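Local coordinates for protein 2-aminomuconate 6-semialdehyde dehydrogenase (Burkholderia cenocepacia, PDB 4U3W) that probably oxidises 2-aminomuconate 6-semialdehyde to 2-aminomuconate with a nicotinamide cofactor, as a member of the aldehyde dehydrogenase family, at residues 105-117 / 338-350. Sequence-based numbering, arbitrary orientation.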
loop_
_atom_site.group_PDB
_atom_site.type_symbol
_atom_site.label_atom_id
_atom_site.label_comp_id
_atom_site.label_asym_id
_atom_site.label_seq_id
_atom_site.Cartn_x
_atom_site.Cartn_y
_atom_site.Cartn_z
ATOM N N ALA A 105 -35.303 -19.741 9.377
ATOM C CA ALA A 105 -34.501 -20.291 10.474
ATOM C C ALA A 105 -34.041 -19.148 11.395
ATOM O O ALA A 105 -34.160 -19.230 12.606
ATOM C CB ALA A 105 -33.281 -21.054 9.911
ATOM N N GLU A 106 -33.553 -18.061 10.800
ATOM C CA GLU A 106 -33.059 -16.944 11.571
ATOM C C GLU A 106 -34.196 -16.306 12.368
ATOM O O GLU A 106 -34.047 -16.043 13.570
ATOM C CB GLU A 106 -32.408 -15.898 10.648
ATOM C CG GLU A 106 -31.507 -14.902 11.364
ATOM C CD GLU A 106 -30.128 -15.507 11.707
ATOM O OE1 GLU A 106 -30.030 -16.727 11.906
ATOM O OE2 GLU A 106 -29.139 -14.761 11.772
ATOM N N VAL A 107 -35.331 -16.066 11.706
ATOM C CA VAL A 107 -36.528 -15.550 12.379
ATOM C C VAL A 107 -37.005 -16.479 13.520
ATOM O O VAL A 107 -37.366 -16.011 14.627
ATOM C CB VAL A 107 -37.685 -15.353 11.354
ATOM C CG1 VAL A 107 -38.954 -15.018 12.056
ATOM C CG2 VAL A 107 -37.296 -14.225 10.330
ATOM N N ALA A 108 -37.005 -17.783 13.268
ATOM C CA ALA A 108 -37.515 -18.720 14.296
ATOM C C ALA A 108 -36.650 -18.676 15.562
ATOM O O ALA A 108 -37.189 -18.652 16.677
ATOM C CB ALA A 108 -37.579 -20.143 13.737
ATOM N N ASP A 109 -35.312 -18.642 15.390
ATOM C CA ASP A 109 -34.361 -18.572 16.502
ATOM C C ASP A 109 -34.370 -17.241 17.258
ATOM O O ASP A 109 -34.215 -17.221 18.483
ATOM C CB ASP A 109 -32.934 -18.816 15.993
ATOM C CG ASP A 109 -32.609 -20.296 15.799
ATOM O OD1 ASP A 109 -33.508 -21.171 15.915
ATOM O OD2 ASP A 109 -31.437 -20.555 15.432
ATOM N N THR A 110 -34.502 -16.131 16.542
ATOM C CA THR A 110 -34.321 -14.821 17.171
ATOM C C THR A 110 -35.576 -13.964 17.344
ATOM O O THR A 110 -35.542 -13.032 18.118
ATOM C CB THR A 110 -33.353 -13.954 16.388
ATOM O OG1 THR A 110 -33.949 -13.620 15.118
ATOM C CG2 THR A 110 -32.012 -14.737 16.211
ATOM N N GLY A 111 -36.663 -14.269 16.650
ATOM C CA GLY A 111 -37.869 -13.442 16.724
ATOM C C GLY A 111 -37.764 -12.175 15.888
ATOM O O GLY A 111 -38.628 -11.322 15.950
ATOM N N ARG A 112 -36.696 -12.050 15.095
ATOM C CA ARG A 112 -36.406 -10.788 14.397
ATOM C C ARG A 112 -37.469 -10.521 13.331
ATOM O O ARG A 112 -37.886 -11.449 12.667
ATOM C CB ARG A 112 -35.023 -10.849 13.731
ATOM C CG ARG A 112 -34.498 -9.461 13.265
ATOM C CD ARG A 112 -32.958 -9.387 13.253
ATOM N NE ARG A 112 -32.474 -8.217 12.507
ATOM C CZ ARG A 112 -32.548 -6.965 12.952
ATOM N NH1 ARG A 112 -33.057 -6.729 14.145
ATOM N NH2 ARG A 112 -32.106 -5.953 12.228
ATOM N N PRO A 113 -37.933 -9.278 13.199
ATOM C CA PRO A 113 -38.970 -9.029 12.175
ATOM C C PRO A 113 -38.504 -9.512 10.784
ATOM O O PRO A 113 -37.320 -9.317 10.413
ATOM C CB PRO A 113 -39.146 -7.499 12.212
ATOM C CG PRO A 113 -38.885 -7.135 13.671
ATOM C CD PRO A 113 -37.732 -8.123 14.089
ATOM N N VAL A 114 -39.401 -10.151 10.041
ATOM C CA VAL A 114 -39.002 -10.778 8.779
ATOM C C VAL A 114 -38.298 -9.856 7.802
ATOM O O VAL A 114 -37.257 -10.246 7.213
ATOM C CB VAL A 114 -40.215 -11.424 8.089
ATOM C CG1 VAL A 114 -39.796 -12.059 6.721
ATOM C CG2 VAL A 114 -40.794 -12.507 8.974
ATOM N N ALA A 115 -38.834 -8.638 7.610
ATOM C CA ALA A 115 -38.259 -7.735 6.624
ATOM C C ALA A 115 -36.806 -7.395 6.958
ATOM O O ALA A 115 -35.984 -7.174 6.065
ATOM C CB ALA A 115 -39.117 -6.446 6.504
ATOM N N GLN A 116 -36.482 -7.380 8.253
ATOM C CA GLN A 116 -35.138 -7.016 8.677
ATOM C C GLN A 116 -34.189 -8.225 8.538
ATOM O O GLN A 116 -32.999 -8.074 8.237
ATOM C CB GLN A 116 -35.180 -6.479 10.125
ATOM C CG GLN A 116 -36.025 -5.179 10.260
ATOM C CD GLN A 116 -36.548 -4.918 11.698
ATOM O OE1 GLN A 116 -36.081 -5.540 12.669
ATOM N NE2 GLN A 116 -37.520 -3.996 11.830
ATOM N N ALA A 117 -34.725 -9.416 8.766
ATOM C CA ALA A 117 -33.931 -10.653 8.657
ATOM C C ALA A 117 -33.494 -10.829 7.210
ATOM O O ALA A 117 -32.384 -11.309 6.925
ATOM C CB ALA A 117 -34.752 -11.868 9.134
ATOM N N PRO A 338 -42.968 -11.911 14.569
ATOM C CA PRO A 338 -42.450 -11.561 13.232
ATOM C C PRO A 338 -43.420 -11.889 12.090
ATOM O O PRO A 338 -43.307 -11.270 11.034
ATOM C CB PRO A 338 -41.173 -12.402 13.105
ATOM C CG PRO A 338 -41.326 -13.556 14.096
ATOM C CD PRO A 338 -42.220 -13.013 15.218
ATOM N N GLU A 339 -44.372 -12.795 12.283
ATOM C CA GLU A 339 -45.346 -13.041 11.217
ATOM C C GLU A 339 -46.322 -11.866 10.959
ATOM O O GLU A 339 -46.927 -11.795 9.892
ATOM C CB GLU A 339 -46.161 -14.286 11.510
ATOM C CG GLU A 339 -46.943 -14.211 12.807
ATOM C CD GLU A 339 -46.208 -14.874 13.967
ATOM O OE1 GLU A 339 -44.939 -14.914 13.950
ATOM O OE2 GLU A 339 -46.911 -15.368 14.889
ATOM N N ASP A 340 -46.485 -10.963 11.925
ATOM C CA ASP A 340 -47.276 -9.739 11.700
ATOM C C ASP A 340 -46.478 -8.712 10.910
ATOM O O ASP A 340 -45.457 -8.240 11.380
ATOM C CB ASP A 340 -47.705 -9.130 13.030
ATOM C CG ASP A 340 -48.705 -8.001 12.863
ATOM O OD1 ASP A 340 -48.711 -7.304 11.817
ATOM O OD2 ASP A 340 -49.491 -7.793 13.801
ATOM N N PRO A 341 -46.979 -8.304 9.720
ATOM C CA PRO A 341 -46.209 -7.370 8.885
ATOM C C PRO A 341 -46.033 -6.003 9.563
ATOM O O PRO A 341 -45.121 -5.249 9.196
ATOM C CB PRO A 341 -47.066 -7.226 7.614
ATOM C CG PRO A 341 -48.041 -8.337 7.659
ATOM C CD PRO A 341 -48.290 -8.612 9.118
ATOM N N ALA A 342 -46.893 -5.703 10.533
ATOM C CA ALA A 342 -46.843 -4.460 11.299
ATOM C C ALA A 342 -45.798 -4.425 12.431
ATOM O O ALA A 342 -45.481 -3.357 12.972
ATOM C CB ALA A 342 -48.234 -4.166 11.886
ATOM N N THR A 343 -45.272 -5.582 12.818
ATOM C CA THR A 343 -44.280 -5.615 13.887
ATOM C C THR A 343 -43.016 -4.863 13.504
ATOM O O THR A 343 -42.421 -5.108 12.449
ATOM C CB THR A 343 -43.949 -7.091 14.258
ATOM O OG1 THR A 343 -45.115 -7.678 14.863
ATOM C CG2 THR A 343 -42.791 -7.179 15.242
ATOM N N THR A 344 -42.547 -3.971 14.358
ATOM C CA THR A 344 -41.253 -3.376 14.044
ATOM C C THR A 344 -40.176 -3.592 15.095
ATOM O O THR A 344 -39.012 -3.206 14.881
ATOM C CB THR A 344 -41.376 -1.841 13.790
ATOM O OG1 THR A 344 -42.133 -1.244 14.836
ATOM C CG2 THR A 344 -42.059 -1.623 12.467
ATOM N N MET A 345 -40.524 -4.239 16.214
ATOM C CA MET A 345 -39.488 -4.668 17.150
ATOM C C MET A 345 -39.854 -6.074 17.690
ATOM O O MET A 345 -40.995 -6.311 18.081
ATOM C CB MET A 345 -39.333 -3.655 18.316
ATOM C CG MET A 345 -37.999 -3.856 19.104
ATOM S SD MET A 345 -37.702 -2.782 20.540
ATOM C CE MET A 345 -38.514 -3.726 21.805
ATOM N N GLY A 346 -38.888 -6.980 17.713
ATOM C CA GLY A 346 -39.103 -8.348 18.228
ATOM C C GLY A 346 -38.753 -8.518 19.707
ATOM O O GLY A 346 -38.488 -7.544 20.390
ATOM N N PRO A 347 -38.783 -9.769 20.205
ATOM C CA PRO A 347 -38.449 -10.082 21.596
ATOM C C PRO A 347 -36.906 -10.058 21.846
ATOM O O PRO A 347 -36.113 -10.072 20.887
ATOM C CB PRO A 347 -38.963 -11.544 21.754
ATOM C CG PRO A 347 -38.777 -12.153 20.422
ATOM C CD PRO A 347 -39.089 -10.975 19.411
ATOM N N LEU A 348 -36.500 -10.072 23.111
ATOM C CA LEU A 348 -35.117 -10.494 23.471
ATOM C C LEU A 348 -34.917 -11.964 23.194
ATOM O O LEU A 348 -35.877 -12.739 22.926
ATOM C CB LEU A 348 -34.813 -10.205 24.935
ATOM C CG LEU A 348 -35.026 -8.720 25.270
ATOM C CD1 LEU A 348 -34.795 -8.474 26.791
ATOM C CD2 LEU A 348 -34.204 -7.779 24.439
ATOM N N ILE A 349 -33.641 -12.371 23.229
ATOM C CA ILE A 349 -33.280 -13.687 22.775
ATOM C C ILE A 349 -33.861 -14.794 23.645
ATOM O O ILE A 349 -34.076 -15.895 23.144
ATOM C CB ILE A 349 -31.710 -13.856 22.706
ATOM C CG1 ILE A 349 -31.330 -15.126 21.967
ATOM C CG2 ILE A 349 -31.063 -13.742 24.110
ATOM C CD1 ILE A 349 -31.801 -15.088 20.494
ATOM N N SER A 350 -34.086 -14.518 24.925
ATOM C CA SER A 350 -34.422 -15.616 25.863
ATOM C C SER A 350 -35.042 -15.040 27.114
ATOM O O SER A 350 -34.842 -13.866 27.410
ATOM C CB SER A 350 -33.172 -16.435 26.272
ATOM O OG SER A 350 -32.424 -15.645 27.193
HETATM O O HOH W 1 -33.887 -17.882 21.044
HETATM O O HOH W 2 -36.097 -10.159 18.217
HETATM O O HOH W 3 -33.538 -11.915 19.919
HETATM O O HOH W 4 -42.224 -8.365 10.947
#
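Pro338 sets its ring against Val107 and the backbone of Gly111 and Arg112, where helices 99-110 and 114-138 join. CB lies 3.5 Å from the carbonyl O of Arg112 and also touches Val107. CG presses on Val107 CG1 at 3.5 Å, tighter than usual for two carbons, the two side chains running past one another head to tail. CD, like CG, borders the carbonyl O of Gly111. Val107 offers this methyl because CG1 stands anti to its own backbone N (chi1 172°), while from the next helix Val114 CG2 packs on the carbonyl O of the same proline.

The junction illustrates how glycine and proline let a loop lie close against the link between two consecutive helices. Gly111 leaves the first helix with positive phi (78°), and Pro347 CD sits 3.5 Å from Gly111 O, with Pro347 CG and CD also lying against Gly111 CA. Thr110 OG1 donates back to Glu106 O, and by accepting the N-H of Arg112 it forms an ST turn that ties the helix end to the junction. Pro113, at the N-cap position of the second helix, rests CG and CD on the backbone of 344-346.

A single direct hydrogen bond crosses between the segments, and it is weak: Gln116 NE2 reaches Thr344 O, straight but long at 3.5 Å. Water does more, one molecule donating both to Thr110 O (2.9 Å) and to Pro347 O (2.7 Å), while another lies within bonding distance of both Asp109 O and Ile349 O. Ile349 CD1 lies over the last helical turn.

Thus a largely buried contact fits the loop between helices 319-331 and 351-366 to the junction of two consecutive helices, with Thr110 also touching helix 175-188 and Leu348 turned onto helix 351-366.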